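Local coordinates for protein Exo-poly-alpha-D-galacturonosidase (Thermotoga maritima, PDB 3JUR) that probably hydrolyses polygalacturonan from its chain ends, as an exo-acting polygalacturonase of glycosyl hydrolase family 28 built on a right-handed parallel beta-helix, at residues T71-N79 and S114-V125; V28-R36 and S46-L54. All blocks are in the same frame, centred on the assembly; numbering follows the deposited sequence.

Interaction 1: residues T71-N79 and S114-V125; sequences TGPIHLKSN and SPLVYALDCENV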
loop_
_atom_site.group_PDB
_atom_site.type_symbol
_atom_site.label_atom_id
_atom_site.label_comp_id
_atom_site.label_asym_id
_atom_site.label_seq_id
_atom_site.Cartn_x
_atom_site.Cartn_y
_atom_site.Cartn_z
ATOM N N THR D 71 -31.124 -10.511 -48.742
ATOM C CA THR D 71 -31.304 -9.228 -49.417
ATOM C C THR D 71 -29.971 -8.540 -49.699
ATOM O O THR D 71 -28.972 -8.788 -49.016
ATOM C CB THR D 71 -32.222 -8.259 -48.596
ATOM O OG1 THR D 71 -32.252 -6.970 -49.222
ATOM C CG2 THR D 71 -31.723 -8.099 -47.173
ATOM N N GLY D 72 -29.969 -7.675 -50.711
ATOM C CA GLY D 72 -28.885 -6.723 -50.907
ATOM C C GLY D 72 -29.099 -5.577 -49.934
ATOM O O GLY D 72 -29.904 -5.700 -49.009
ATOM N N PRO D 73 -28.404 -4.443 -50.143
ATOM C CA PRO D 73 -28.493 -3.326 -49.201
ATOM C C PRO D 73 -29.922 -2.795 -49.053
ATOM O O PRO D 73 -30.692 -2.814 -50.009
ATOM C CB PRO D 73 -27.591 -2.262 -49.836
ATOM C CG PRO D 73 -27.592 -2.589 -51.284
ATOM C CD PRO D 73 -27.607 -4.088 -51.330
ATOM N N ILE D 74 -30.262 -2.342 -47.852
ATOM C CA ILE D 74 -31.576 -1.764 -47.567
ATOM C C ILE D 74 -31.428 -0.258 -47.439
ATOM O O ILE D 74 -30.602 0.225 -46.655
ATOM C CB ILE D 74 -32.176 -2.341 -46.252
ATOM C CG1 ILE D 74 -32.505 -3.831 -46.413
ATOM C CG2 ILE D 74 -33.408 -1.549 -45.807
ATOM C CD1 ILE D 74 -32.692 -4.564 -45.096
ATOM N N HIS D 75 -32.216 0.476 -48.218
ATOM C CA HIS D 75 -32.210 1.935 -48.162
ATOM C C HIS D 75 -33.443 2.465 -47.441
ATOM O O HIS D 75 -34.563 2.357 -47.938
ATOM C CB HIS D 75 -32.074 2.537 -49.568
ATOM C CG HIS D 75 -30.688 2.439 -50.129
ATOM N ND1 HIS D 75 -30.330 3.005 -51.334
ATOM C CD2 HIS D 75 -29.568 1.850 -49.641
ATOM C CE1 HIS D 75 -29.053 2.756 -51.572
ATOM N NE2 HIS D 75 -28.569 2.058 -50.560
ATOM N N LEU D 76 -33.226 3.007 -46.247
ATOM C CA LEU D 76 -34.304 3.576 -45.452
ATOM C C LEU D 76 -34.671 4.968 -45.964
ATOM O O LEU D 76 -33.900 5.598 -46.685
ATOM C CB LEU D 76 -33.916 3.619 -43.969
ATOM C CG LEU D 76 -33.659 2.264 -43.299
ATOM C CD1 LEU D 76 -32.920 2.427 -41.976
ATOM C CD2 LEU D 76 -34.952 1.472 -43.104
ATOM N N LYS D 77 -35.870 5.422 -45.619
ATOM C CA LYS D 77 -36.290 6.791 -45.901
ATOM C C LYS D 77 -36.772 7.403 -44.592
ATOM O O LYS D 77 -36.881 6.699 -43.587
ATOM C CB LYS D 77 -37.378 6.822 -46.982
ATOM C CG LYS D 77 -36.926 6.255 -48.330
ATOM C CD LYS D 77 -37.999 6.354 -49.391
ATOM C CE LYS D 77 -37.579 5.608 -50.649
ATOM N NZ LYS D 77 -38.421 5.977 -51.817
ATOM N N SER D 78 -37.032 8.709 -44.596
ATOM C CA SER D 78 -37.547 9.411 -43.420
ATOM C C SER D 78 -38.833 8.791 -42.866
ATOM O O SER D 78 -39.688 8.334 -43.632
ATOM C CB SER D 78 -37.791 10.884 -43.752
ATOM O OG SER D 78 -36.573 11.600 -43.802
ATOM N N ASN D 79 -38.951 8.779 -41.536
ATOM C CA ASN D 79 -40.160 8.309 -40.830
ATOM C C ASN D 79 -40.394 6.800 -40.892
ATOM O O ASN D 79 -41.528 6.327 -40.725
ATOM C CB ASN D 79 -41.413 9.075 -41.292
ATOM C CG ASN D 79 -41.275 10.570 -41.118
ATOM O OD1 ASN D 79 -40.987 11.060 -40.021
ATOM N ND2 ASN D 79 -41.471 11.306 -42.200
ATOM N N SER D 114 -22.608 0.827 -51.390
ATOM C CA SER D 114 -23.612 1.144 -50.379
ATOM C C SER D 114 -23.344 0.411 -49.062
ATOM O O SER D 114 -23.021 -0.779 -49.073
ATOM C CB SER D 114 -25.009 0.781 -50.889
ATOM O OG SER D 114 -25.986 0.967 -49.875
ATOM N N PRO D 115 -23.472 1.118 -47.921
ATOM C CA PRO D 115 -23.575 0.397 -46.648
ATOM C C PRO D 115 -24.768 -0.566 -46.701
ATOM O O PRO D 115 -25.695 -0.347 -47.490
ATOM C CB PRO D 115 -23.832 1.514 -45.639
ATOM C CG PRO D 115 -23.167 2.692 -46.231
ATOM C CD PRO D 115 -23.408 2.575 -47.714
ATOM N N LEU D 116 -24.739 -1.617 -45.881
ATOM C CA LEU D 116 -25.764 -2.663 -45.933
ATOM C C LEU D 116 -27.144 -2.134 -45.517
ATOM O O LEU D 116 -28.159 -2.510 -46.095
ATOM C CB LEU D 116 -25.357 -3.903 -45.115
ATOM C CG LEU D 116 -23.902 -4.414 -45.085
ATOM C CD1 LEU D 116 -23.853 -5.828 -44.518
ATOM C CD2 LEU D 116 -23.165 -4.359 -46.411
ATOM N N VAL D 117 -27.171 -1.264 -44.512
ATOM C CA VAL D 117 -28.381 -0.514 -44.169
ATOM C C VAL D 117 -28.001 0.964 -44.248
ATOM O O VAL D 117 -27.060 1.403 -43.592
ATOM C CB VAL D 117 -28.916 -0.872 -42.753
ATOM C CG1 VAL D 117 -30.233 -0.162 -42.486
ATOM C CG2 VAL D 117 -29.101 -2.373 -42.607
ATOM N N TYR D 118 -28.721 1.719 -45.069
ATOM C CA TYR D 118 -28.301 3.072 -45.435
ATOM C C TYR D 118 -29.440 4.081 -45.393
ATOM O O TYR D 118 -30.524 3.848 -45.953
ATOM C CB TYR D 118 -27.661 3.038 -46.833
ATOM C CG TYR D 118 -27.097 4.354 -47.368
ATOM C CD1 TYR D 118 -26.004 4.977 -46.758
ATOM C CD2 TYR D 118 -27.633 4.943 -48.519
ATOM C CE1 TYR D 118 -25.473 6.165 -47.261
ATOM C CE2 TYR D 118 -27.114 6.130 -49.034
ATOM C CZ TYR D 118 -26.033 6.735 -48.400
ATOM O OH TYR D 118 -25.519 7.907 -48.907
ATOM N N ALA D 119 -29.180 5.204 -44.727
ATOM C CA ALA D 119 -30.058 6.373 -44.782
ATOM C C ALA D 119 -29.230 7.633 -45.023
ATOM O O ALA D 119 -28.226 7.861 -44.346
ATOM C CB ALA D 119 -30.870 6.502 -43.497
ATOM N N LEU D 120 -29.652 8.445 -45.987
ATOM C CA LEU D 120 -28.964 9.693 -46.305
ATOM C C LEU D 120 -29.933 10.863 -46.214
ATOM O O LEU D 120 -30.991 10.835 -46.839
ATOM C CB LEU D 120 -28.352 9.628 -47.712
ATOM C CG LEU D 120 -27.831 10.938 -48.324
ATOM C CD1 LEU D 120 -26.585 11.445 -47.594
ATOM C CD2 LEU D 120 -27.559 10.771 -49.817
ATOM N N ASP D 121 -29.564 11.883 -45.441
ATOM C CA ASP D 121 -30.366 13.112 -45.295
ATOM C C ASP D 121 -31.789 12.842 -44.790
ATOM O O ASP D 121 -32.737 13.545 -45.151
ATOM C CB ASP D 121 -30.399 13.905 -46.618
ATOM C CG ASP D 121 -29.070 14.571 -46.944
ATOM O OD1 ASP D 121 -28.418 15.108 -46.015
ATOM O OD2 ASP D 121 -28.683 14.570 -48.135
ATOM N N CYS D 122 -31.927 11.814 -43.962
ATOM C CA CYS D 122 -33.228 11.381 -43.463
ATOM C C CYS D 122 -33.492 11.885 -42.051
ATOM O O CYS D 122 -32.569 12.259 -41.318
ATOM C CB CYS D 122 -33.325 9.854 -43.485
ATOM S SG CYS D 122 -33.411 9.128 -45.141
ATOM N N GLU D 123 -34.764 11.855 -41.673
ATOM C CA GLU D 123 -35.216 12.314 -40.374
ATOM C C GLU D 123 -36.162 11.265 -39.789
ATOM O O GLU D 123 -36.950 10.667 -40.527
ATOM C CB GLU D 123 -35.946 13.636 -40.566
ATOM C CG GLU D 123 -36.343 14.371 -39.309
ATOM C CD GLU D 123 -37.046 15.681 -39.629
ATOM O OE1 GLU D 123 -37.907 15.697 -40.538
ATOM O OE2 GLU D 123 -36.729 16.695 -38.974
ATOM N N ASN D 124 -36.079 11.043 -38.475
ATOM C CA ASN D 124 -36.957 10.104 -37.754
ATOM C C ASN D 124 -36.872 8.682 -38.305
ATOM O O ASN D 124 -37.826 8.174 -38.904
ATOM C CB ASN D 124 -38.420 10.589 -37.747
ATOM C CG ASN D 124 -38.555 12.054 -37.366
ATOM O OD1 ASN D 124 -37.900 12.532 -36.440
ATOM N ND2 ASN D 124 -39.411 12.773 -38.084
ATOM N N VAL D 125 -35.718 8.055 -38.118
ATOM C CA VAL D 125 -35.463 6.725 -38.651
ATOM C C VAL D 125 -35.047 5.801 -37.508
ATOM O O VAL D 125 -34.244 6.184 -36.659
ATOM C CB VAL D 125 -34.398 6.767 -39.780
ATOM C CG1 VAL D 125 -34.052 5.364 -40.255
ATOM C CG2 VAL D 125 -34.904 7.593 -40.964
HETATM O O HOH W 1 -31.405 7.199 -47.768
#
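Ile-74 and His-75 pair in parallel with Val-117 and Tyr-118, and three backbone bonds join the two strands: Ile-74 N to Leu-116 O, Tyr-118 N to Ile-74 O and Leu-76 N to Tyr-118 O. Farther on the backbones part at Leu-120, where a water accepts from Leu-120 N and donates to Leu-76 O. They meet again when Asn-79 N donates to Glu-123 O. This is the stacking of successive coils in a parallel beta-helix, the fold of family 28, and at Asn-124 the chain turns the corner from one face to the next.

His-75 NE2 donates to Ser-114 OG at 2.9 Å, nearly straight (165°) and in the plane of the imidazole. The rings of His-75 and Tyr-118 meet at an oblique angle, with Tyr-118 CD2 over one imidazole face, offset toward the rim and 3.7 Å from His-75 NE2. The hydroxyl of Ser-114 in turn donates to its neighbour's carbonyl, Pro-115 O, at 2.7 Å, which helps to fix its rotation and leaves OG as the acceptor for His-75 NE2. With an alanine in place of Ser-114, His-75 NE2 is likely to lose this acceptor and the imidazole to be freer to turn. Tyr-118 OH bonds to Leu-102 O.

On the opposite face of the strands, Leu-76 turns inward with CG beside its backbone N (chi1 -63°), and its CD1 fits between Val-117 CG1 and Val-125 CG1, 3.6 Å from the latter. At the corner Ser-78 OG accepts from Glu-123 N at 2.8 Å. Asn-79 and Asn-124 run side by side, pointing the same way: Asn-124 ND2 reaches Asn-79 OD1 at 3.0 Å, and Asn-124 OD1 takes a bond from Asn-200 in the next coil, continuing the asparagine stack.

Interaction 2: residues V28-R36 and S46-L54; sequences VNLLDFGAR and SFKRAIEEL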
loop_
_atom_site.group_PDB
_atom_site.type_symbol
_atom_site.label_atom_id
_atom_site.label_comp_id
_atom_site.label_asym_id
_atom_site.label_seq_id
_atom_site.Cartn_x
_atom_site.Cartn_y
_atom_site.Cartn_z
ATOM N N VAL D 28 -46.687 -2.248 -42.025
ATOM C CA VAL D 28 -46.868 -3.270 -43.052
ATOM C C VAL D 28 -45.893 -4.429 -42.792
ATOM O O VAL D 28 -44.845 -4.242 -42.169
ATOM C CB VAL D 28 -46.709 -2.708 -44.490
ATOM C CG1 VAL D 28 -47.532 -3.533 -45.462
ATOM C CG2 VAL D 28 -47.174 -1.262 -44.574
ATOM N N ASN D 29 -46.266 -5.625 -43.244
ATOM C CA ASN D 29 -45.470 -6.835 -43.060
ATOM C C ASN D 29 -44.724 -7.202 -44.343
ATOM O O ASN D 29 -45.306 -7.191 -45.434
ATOM C CB ASN D 29 -46.379 -7.990 -42.620
ATOM C CG ASN D 29 -45.608 -9.162 -42.038
ATOM O OD1 ASN D 29 -44.721 -9.728 -42.682
ATOM N ND2 ASN D 29 -45.966 -9.551 -40.815
ATOM N N LEU D 30 -43.444 -7.545 -44.199
ATOM C CA LEU D 30 -42.575 -7.864 -45.338
ATOM C C LEU D 30 -43.067 -9.036 -46.197
ATOM O O LEU D 30 -42.802 -9.076 -47.400
ATOM C CB LEU D 30 -41.137 -8.127 -44.868
ATOM C CG LEU D 30 -40.084 -8.218 -45.976
ATOM C CD1 LEU D 30 -39.832 -6.854 -46.612
ATOM C CD2 LEU D 30 -38.787 -8.823 -45.471
ATOM N N LEU D 31 -43.779 -9.975 -45.575
ATOM C CA LEU D 31 -44.322 -11.144 -46.274
ATOM C C LEU D 31 -45.463 -10.799 -47.228
ATOM O O LEU D 31 -45.894 -11.645 -48.015
ATOM C CB LEU D 31 -44.772 -12.221 -45.280
ATOM C CG LEU D 31 -43.708 -12.915 -44.424
ATOM C CD1 LEU D 31 -44.383 -13.836 -43.429
ATOM C CD2 LEU D 31 -42.704 -13.691 -45.272
ATOM N N ASP D 32 -45.944 -9.559 -47.161
ATOM C CA ASP D 32 -46.978 -9.085 -48.078
ATOM C C ASP D 32 -46.371 -8.491 -49.357
ATOM O O ASP D 32 -47.087 -7.930 -50.195
ATOM C CB ASP D 32 -47.895 -8.067 -47.382
ATOM C CG ASP D 32 -48.625 -8.654 -46.180
ATOM O OD1 ASP D 32 -49.222 -9.745 -46.303
ATOM O OD2 ASP D 32 -48.607 -8.017 -45.107
ATOM N N PHE D 33 -45.051 -8.627 -49.502
ATOM C CA PHE D 33 -44.337 -8.078 -50.654
ATOM C C PHE D 33 -43.428 -9.096 -51.350
ATOM O O PHE D 33 -42.407 -8.734 -51.938
ATOM C CB PHE D 33 -43.555 -6.824 -50.250
ATOM C CG PHE D 33 -44.422 -5.716 -49.727
ATOM C CD1 PHE D 33 -44.994 -4.793 -50.595
ATOM C CD2 PHE D 33 -44.668 -5.594 -48.362
ATOM C CE1 PHE D 33 -45.800 -3.764 -50.115
ATOM C CE2 PHE D 33 -45.471 -4.574 -47.874
ATOM C CZ PHE D 33 -46.038 -3.655 -48.750
ATOM N N GLY D 34 -43.810 -10.368 -51.286
ATOM C CA GLY D 34 -43.118 -11.422 -52.024
ATOM C C GLY D 34 -41.914 -12.044 -51.335
ATOM O O GLY D 34 -41.295 -12.958 -51.884
ATOM N N ALA D 35 -41.583 -11.553 -50.140
ATOM C CA ALA D 35 -40.463 -12.082 -49.359
ATOM C C ALA D 35 -40.751 -13.472 -48.801
ATOM O O ALA D 35 -41.908 -13.851 -48.610
ATOM C CB ALA D 35 -40.114 -11.134 -48.229
ATOM N N ARG D 36 -39.682 -14.222 -48.549
ATOM C CA ARG D 36 -39.757 -15.523 -47.905
ATOM C C ARG D 36 -38.586 -15.655 -46.932
ATOM O O ARG D 36 -37.446 -15.320 -47.270
ATOM C CB ARG D 36 -39.713 -16.637 -48.952
ATOM C CG ARG D 36 -40.371 -17.941 -48.513
ATOM C CD ARG D 36 -41.108 -18.602 -49.675
ATOM N NE ARG D 36 -42.153 -17.720 -50.193
ATOM C CZ ARG D 36 -42.768 -17.860 -51.365
ATOM N NH1 ARG D 36 -42.459 -18.864 -52.182
ATOM N NH2 ARG D 36 -43.700 -16.984 -51.721
ATOM N N SER D 46 -38.561 -6.823 -52.085
ATOM C CA SER D 46 -39.555 -6.865 -51.023
ATOM C C SER D 46 -39.348 -5.705 -50.062
ATOM O O SER D 46 -40.296 -4.986 -49.747
ATOM C CB SER D 46 -39.493 -8.199 -50.281
ATOM O OG SER D 46 -39.713 -9.270 -51.184
ATOM N N PHE D 47 -38.103 -5.518 -49.621
ATOM C CA PHE D 47 -37.742 -4.392 -48.763
ATOM C C PHE D 47 -38.035 -3.059 -49.438
ATOM O O PHE D 47 -38.631 -2.171 -48.827
ATOM C CB PHE D 47 -36.264 -4.456 -48.342
ATOM C CG PHE D 47 -36.000 -5.407 -47.210
ATOM C CD1 PHE D 47 -36.244 -5.028 -45.899
ATOM C CD2 PHE D 47 -35.526 -6.690 -47.459
ATOM C CE1 PHE D 47 -36.015 -5.911 -44.848
ATOM C CE2 PHE D 47 -35.296 -7.575 -46.421
ATOM C CZ PHE D 47 -35.538 -7.183 -45.106
ATOM N N LYS D 48 -37.624 -2.936 -50.699
ATOM C CA LYS D 48 -37.733 -1.675 -51.428
ATOM C C LYS D 48 -39.196 -1.259 -51.613
ATOM O O LYS D 48 -39.543 -0.096 -51.414
ATOM C CB LYS D 48 -37.011 -1.769 -52.776
ATOM C CG LYS D 48 -36.493 -0.439 -53.311
ATOM C CD LYS D 48 -36.701 -0.310 -54.814
ATOM C CE LYS D 48 -38.035 0.374 -55.124
ATOM N NZ LYS D 48 -38.508 0.219 -56.545
ATOM N N ARG D 49 -40.050 -2.215 -51.972
ATOM C CA ARG D 49 -41.467 -1.936 -52.194
ATOM C C ARG D 49 -42.200 -1.662 -50.879
ATOM O O ARG D 49 -43.086 -0.810 -50.822
ATOM C CB ARG D 49 -42.130 -3.089 -52.944
ATOM C CG ARG D 49 -43.008 -2.650 -54.102
ATOM C CD ARG D 49 -43.884 -3.801 -54.599
ATOM N NE ARG D 49 -43.160 -5.075 -54.596
ATOM C CZ ARG D 49 -43.732 -6.272 -54.493
ATOM N NH1 ARG D 49 -45.052 -6.389 -54.380
ATOM N NH2 ARG D 49 -42.975 -7.360 -54.497
ATOM N N ALA D 50 -41.814 -2.378 -49.821
ATOM C CA ALA D 50 -42.407 -2.180 -48.495
ATOM C C ALA D 50 -42.094 -0.798 -47.923
ATOM O O ALA D 50 -42.969 -0.153 -47.348
ATOM C CB ALA D 50 -41.960 -3.268 -47.538
ATOM N N ILE D 51 -40.848 -0.356 -48.088
ATOM C CA ILE D 51 -40.407 0.961 -47.616
ATOM C C ILE D 51 -41.115 2.085 -48.385
ATOM O O ILE D 51 -41.549 3.077 -47.788
ATOM C CB ILE D 51 -38.854 1.106 -47.680
ATOM C CG1 ILE D 51 -38.196 0.255 -46.582
ATOM C CG2 ILE D 51 -38.418 2.569 -47.538
ATOM C CD1 ILE D 51 -36.687 0.112 -46.694
ATOM N N GLU D 52 -41.236 1.914 -49.701
ATOM C CA GLU D 52 -41.926 2.883 -50.552
ATOM C C GLU D 52 -43.433 2.941 -50.264
ATOM O O GLU D 52 -44.013 4.027 -50.229
ATOM C CB GLU D 52 -41.634 2.616 -52.039
ATOM C CG GLU D 52 -42.500 3.393 -53.055
ATOM C CD GLU D 52 -42.489 4.914 -52.859
ATOM O OE1 GLU D 52 -41.474 5.468 -52.372
ATOM O OE2 GLU D 52 -43.508 5.554 -53.201
ATOM N N GLU D 53 -44.057 1.784 -50.041
ATOM C CA GLU D 53 -45.471 1.751 -49.661
ATOM C C GLU D 53 -45.699 2.522 -48.359
ATOM O O GLU D 53 -46.654 3.287 -48.249
ATOM C CB GLU D 53 -45.988 0.313 -49.549
ATOM C CG GLU D 53 -47.504 0.184 -49.329
ATOM C CD GLU D 53 -48.321 0.493 -50.574
ATOM O OE1 GLU D 53 -48.431 1.680 -50.954
ATOM O OE2 GLU D 53 -48.873 -0.459 -51.166
ATOM N N LEU D 54 -44.811 2.331 -47.388
ATOM C CA LEU D 54 -44.881 3.058 -46.117
ATOM C C LEU D 54 -44.604 4.543 -46.291
ATOM O O LEU D 54 -45.327 5.382 -45.762
ATOM C CB LEU D 54 -43.904 2.468 -45.097
ATOM C CG LEU D 54 -44.361 1.244 -44.310
ATOM C CD1 LEU D 54 -43.159 0.565 -43.665
ATOM C CD2 LEU D 54 -45.403 1.623 -43.264
#
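Phe-33 lies flat on helix 44-57, with Ala-50 CA over the centre of its ring, 3.9 Å from the centroid and 8° off the ring normal, a CH-pi contact. Ala-50 CB meets the same face nearer the rim, 3.7 Å from Phe-33 CD2, and Glu-53 CB comes within 4.0 Å of Phe-33 CZ. The small side chain of Ala-50 lets the ring settle this close to the helix backbone. Beside it the chain of Arg-49 bends at chi3 (-39°), with Phe-33 CB over one face of its guanidinium, whose plane stands nearly upright to the Phe-33 ring.

The carbonyl of Phe-33 is held by the hydroxyl of Ser-46, whose OG donates to Phe-33 O at 2.8 Å from above the carbonyl plane. Next to this bond Ala-35 CB packs 3.6 Å from Ser-46 CB. Here the polypeptide leaves strand 27-29, passes through a 3-10 turn at 30-32 and comes back as helix 44-57, a helical connection between the parallel strands 27-29 and 60-64 at one end of the beta-helix.

Deeper in, Leu-30 sends CD2 over the face of the Phe-47 ring, 4.0 Å from its centroid, and lays CD1 against the helix backbone at Ser-46. Val-28 CG2 slides past Leu-54 CD2 at 3.6 Å. An Asx turn, Asn-29 OD1 accepting from Leu-31 N, starts the 3-10 turn, which carries the chain to Phe-33. Gly-34 follows; at its phi of 86° a CB would be jammed against the carbonyl O of the residue before, which calls for glycine. Behind the helix, Phe-47 rests on Val-64 and Leu-82, and Leu-54 on Leu-62 and Ile-80.

Interaction 2 closes before interaction 1 opens along the chain, and their centres lie about 15 Å apart on the same side of the chain's centre. The helix of 46-54 packs across the end of the beta-helix, and strand 68-75, which holds the start of 71-79, lies against it. Phe-47 touches Thr-71 and Ile-74, Ile-51 CD1 packs against His-75 O at 3.3 Å, and Glu-52 OE1 forms a salt bridge with Lys-77 NZ at 3.1 Å. Interaction 2 is thus consistent with a cap over the end of the solenoid, such as a helix forms in many parallel beta-helices, while interaction 1 joins one coil to the next farther along.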